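PDB 3H7O: group 3 allergen SMIPP-S Yv6023A04 from Sarcoptes scabiei type hominis, which adopts the trypsin-like serine protease fold but, as an inactivated protease paralogue of the scabies mite, probably lacks endopeptidase activity. Local coordinates for residues T40-V45 against E87-I92. The protein carries 3 engineered substitutions. Numbering follows the deposited sequence.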
ATOM      1  N   THR A  40      -4.046   3.412   2.237  1.00 28.92           N
ATOM      2  CA  THR A  40      -4.086   2.323   1.260  1.00 28.51           C
ATOM      3  C   THR A  40      -4.308   2.856  -0.162  1.00 29.05           C
ATOM      4  O   THR A  40      -4.261   4.070  -0.393  1.00 28.95           O
ATOM      5  CB  THR A  40      -5.147   1.240   1.658  1.00 28.94           C
ATOM      6  OG1 THR A  40      -5.007   0.082   0.826  1.00 30.58           O
ATOM      7  CG2 THR A  40      -6.581   1.777   1.568  1.00 27.63           C
ATOM      8  N   ALA A  41      -4.521   1.950  -1.111  1.00 28.48           N
ATOM      9  CA  ALA A  41      -4.854   2.338  -2.474  1.00 28.53           C
ATOM     10  C   ALA A  41      -6.363   2.544  -2.582  1.00 27.30           C
ATOM     11  O   ALA A  41      -7.140   1.779  -2.007  1.00 27.80           O
ATOM     12  CB  ALA A  41      -4.377   1.280  -3.458  1.00 29.45           C
ATOM     13  N   ALA A  42      -6.774   3.576  -3.311  1.00 26.88           N
ATOM     14  CA  ALA A  42      -8.194   3.886  -3.467  1.00 26.80           C
ATOM     15  C   ALA A  42      -8.996   2.814  -4.214  1.00 27.31           C
ATOM     16  O   ALA A  42     -10.158   2.568  -3.876  1.00 27.05           O
ATOM     17  CB  ALA A  42      -8.381   5.249  -4.121  1.00 26.32           C
ATOM     18  N   HIS A  43      -8.395   2.170  -5.216  1.00 27.03           N
ATOM     19  CA  HIS A  43      -9.179   1.253  -6.055  1.00 28.77           C
ATOM     20  C   HIS A  43      -9.698   0.013  -5.312  1.00 28.67           C
ATOM     21  O   HIS A  43     -10.698  -0.578  -5.712  1.00 28.30           O
ATOM     22  CB  HIS A  43      -8.481   0.913  -7.387  1.00 28.62           C
ATOM     23  CG  HIS A  43      -7.313  -0.013  -7.267  1.00 29.32           C
ATOM     24  ND1 HIS A  43      -7.454  -1.378  -7.119  1.00 31.15           N
ATOM     25  CD2 HIS A  43      -5.980   0.221  -7.326  1.00 30.21           C
ATOM     26  CE1 HIS A  43      -6.258  -1.938  -7.071  1.00 29.02           C
ATOM     27  NE2 HIS A  43      -5.348  -0.991  -7.198  1.00 31.23           N
ATOM     28  N   CYS A  44      -9.026  -0.340  -4.216  1.00 29.64           N
ATOM     29  CA  CYS A  44      -9.430  -1.452  -3.354  1.00 31.23           C
ATOM     30  C   CYS A  44     -10.678  -1.146  -2.517  1.00 29.86           C
ATOM     31  O   CYS A  44     -11.444  -2.055  -2.181  1.00 30.20           O
ATOM     32  CB  CYS A  44      -8.281  -1.836  -2.412  1.00 32.78           C
ATOM     33  SG  CYS A  44      -6.694  -2.222  -3.210  1.00 38.67           S
ATOM     34  N   VAL A  45     -10.887   0.130  -2.188  1.00 28.22           N
ATOM     35  CA  VAL A  45     -11.872   0.505  -1.166  1.00 27.20           C
ATOM     36  C   VAL A  45     -12.912   1.561  -1.567  1.00 27.96           C
ATOM     37  O   VAL A  45     -13.913   1.731  -0.868  1.00 27.88           O
ATOM     38  CB  VAL A  45     -11.175   0.955   0.164  1.00 27.27           C
ATOM     39  CG1 VAL A  45     -10.337  -0.176   0.752  1.00 24.74           C
ATOM     40  CG2 VAL A  45     -10.319   2.213  -0.049  1.00 25.74           C
ATOM     41  N   GLU A  87      -6.122   7.610 -11.439  1.00 28.62           N
ATOM     42  CA  GLU A  87      -5.454   8.814 -10.964  1.00 28.18           C
ATOM     43  C   GLU A  87      -5.862   9.033  -9.507  1.00 27.36           C
ATOM     44  O   GLU A  87      -7.021   8.799  -9.149  1.00 28.42           O
ATOM     45  CB  GLU A  87      -5.851  10.022 -11.820  1.00 29.42           C
ATOM     46  CG  GLU A  87      -4.861  11.173 -11.767  1.00 32.22           C
ATOM     47  CD  GLU A  87      -5.256  12.372 -12.630  1.00 35.57           C
ATOM     48  OE1 GLU A  87      -5.932  12.193 -13.669  1.00 35.32           O
ATOM     49  OE2 GLU A  87      -4.873  13.505 -12.267  1.00 37.75           O
ATOM     50  N   ASN A  88      -4.910   9.465  -8.678  1.00 26.00           N
ATOM     51  CA  ASN A  88      -5.137   9.665  -7.235  1.00 26.33           C
ATOM     52  C   ASN A  88      -5.577   8.375  -6.537  1.00 26.15           C
ATOM     53  O   ASN A  88      -6.585   8.345  -5.829  1.00 26.24           O
ATOM     54  CB  ASN A  88      -6.151  10.790  -6.981  1.00 25.76           C
ATOM     55  CG  ASN A  88      -5.739  12.103  -7.618  1.00 28.32           C
ATOM     56  OD1 ASN A  88      -4.584  12.513  -7.526  1.00 28.31           O
ATOM     57  ND2 ASN A  88      -6.684  12.767  -8.273  1.00 25.29           N
ATOM     58  N   ASP A  89      -4.807   7.314  -6.753  1.00 27.21           N
ATOM     59  CA  ASP A  89      -5.128   5.992  -6.234  1.00 27.21           C
ATOM     60  C   ASP A  89      -4.617   5.840  -4.804  1.00 27.76           C
ATOM     61  O   ASP A  89      -3.722   5.038  -4.518  1.00 28.84           O
ATOM     62  CB  ASP A  89      -4.538   4.919  -7.147  1.00 27.59           C
ATOM     63  CG  ASP A  89      -5.186   3.562  -6.954  1.00 29.62           C
ATOM     64  OD1 ASP A  89      -6.093   3.429  -6.100  1.00 29.25           O
ATOM     65  OD2 ASP A  89      -4.781   2.627  -7.668  1.00 28.68           O
ATOM     66  N   ILE A  90      -5.219   6.619  -3.912  1.00 27.64           N
ATOM     67  CA  ILE A  90      -4.808   6.697  -2.522  1.00 27.64           C
ATOM     68  C   ILE A  90      -6.054   6.939  -1.652  1.00 27.53           C
ATOM     69  O   ILE A  90      -6.973   7.658  -2.054  1.00 28.80           O
ATOM     70  CB  ILE A  90      -3.730   7.804  -2.337  1.00 27.60           C
ATOM     71  CG1 ILE A  90      -3.073   7.712  -0.957  1.00 28.64           C
ATOM     72  CG2 ILE A  90      -4.305   9.208  -2.654  1.00 29.72           C
ATOM     73  CD1 ILE A  90      -1.830   8.576  -0.808  1.00 32.17           C
ATOM     74  N   ALA A  91      -6.096   6.308  -0.484  1.00 26.28           N
ATOM     75  CA  ALA A  91      -7.256   6.409   0.396  1.00 26.09           C
ATOM     76  C   ALA A  91      -6.853   6.273   1.849  1.00 26.31           C
ATOM     77  O   ALA A  91      -5.905   5.552   2.176  1.00 26.80           O
ATOM     78  CB  ALA A  91      -8.291   5.344   0.041  1.00 26.04           C
ATOM     79  N   ILE A  92      -7.583   6.965   2.716  1.00 26.32           N
ATOM     80  CA  ILE A  92      -7.394   6.835   4.154  1.00 26.60           C
ATOM     81  C   ILE A  92      -8.605   6.139   4.760  1.00 26.73           C
ATOM     82  O   ILE A  92      -9.748   6.537   4.520  1.00 26.33           O
ATOM     83  CB  ILE A  92      -7.147   8.204   4.829  1.00 26.87           C
ATOM     84  CG1 ILE A  92      -5.855   8.825   4.283  1.00 29.14           C
ATOM     85  CG2 ILE A  92      -7.053   8.045   6.354  1.00 25.97           C
ATOM     86  CD1 ILE A  92      -5.664  10.297   4.625  1.00 33.38           C
TER
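Thr40 and Ala91 form an antiparallel hydrogen-bonded pair between strands 37-40 and 91-95 of a six-stranded barrel. Thr40 N donates to Ala91 O (2.8 Å, 170° at the hydrogen), and Ala91 N returns a more bent bond to Thr40 O (2.9 Å). Beta-branched Thr40 suits the strand, and its OG1 bonds to Gly29 O. Where the strand pairing ends, Ala41 CA makes a C-H...O contact with Asp89 O.

Polar side-chain contact passes to Asp89, centre of an inverse gamma turn. With CG anti to the backbone N (chi1 -161°), its carboxylate reaches the backbone of the short helical turn 42-45. There OD1 accepts from His43 N (2.8 Å), almost in line with its own C-O bond, and lies 2.9 Å from Ala42 N. A short acidic side chain suits this place, since its carboxylate can accept the N-H of His43.

The two alanines bring their methyls close: Ala91 CB meets Val45 CG2 at 3.7 Å and lies 4.2 Å from Ala42 CB, with Leu78 touching both alanines.

In the trypsin family these histidine and aspartate positions belong to the catalytic triad, and Ala183, beside His43, occupies the nucleophile position. The bond from His43 N to the carboxylate probably helps hold the histidine-bearing turn against residues 87-92, although the serine hydroxyl of a working triad is absent.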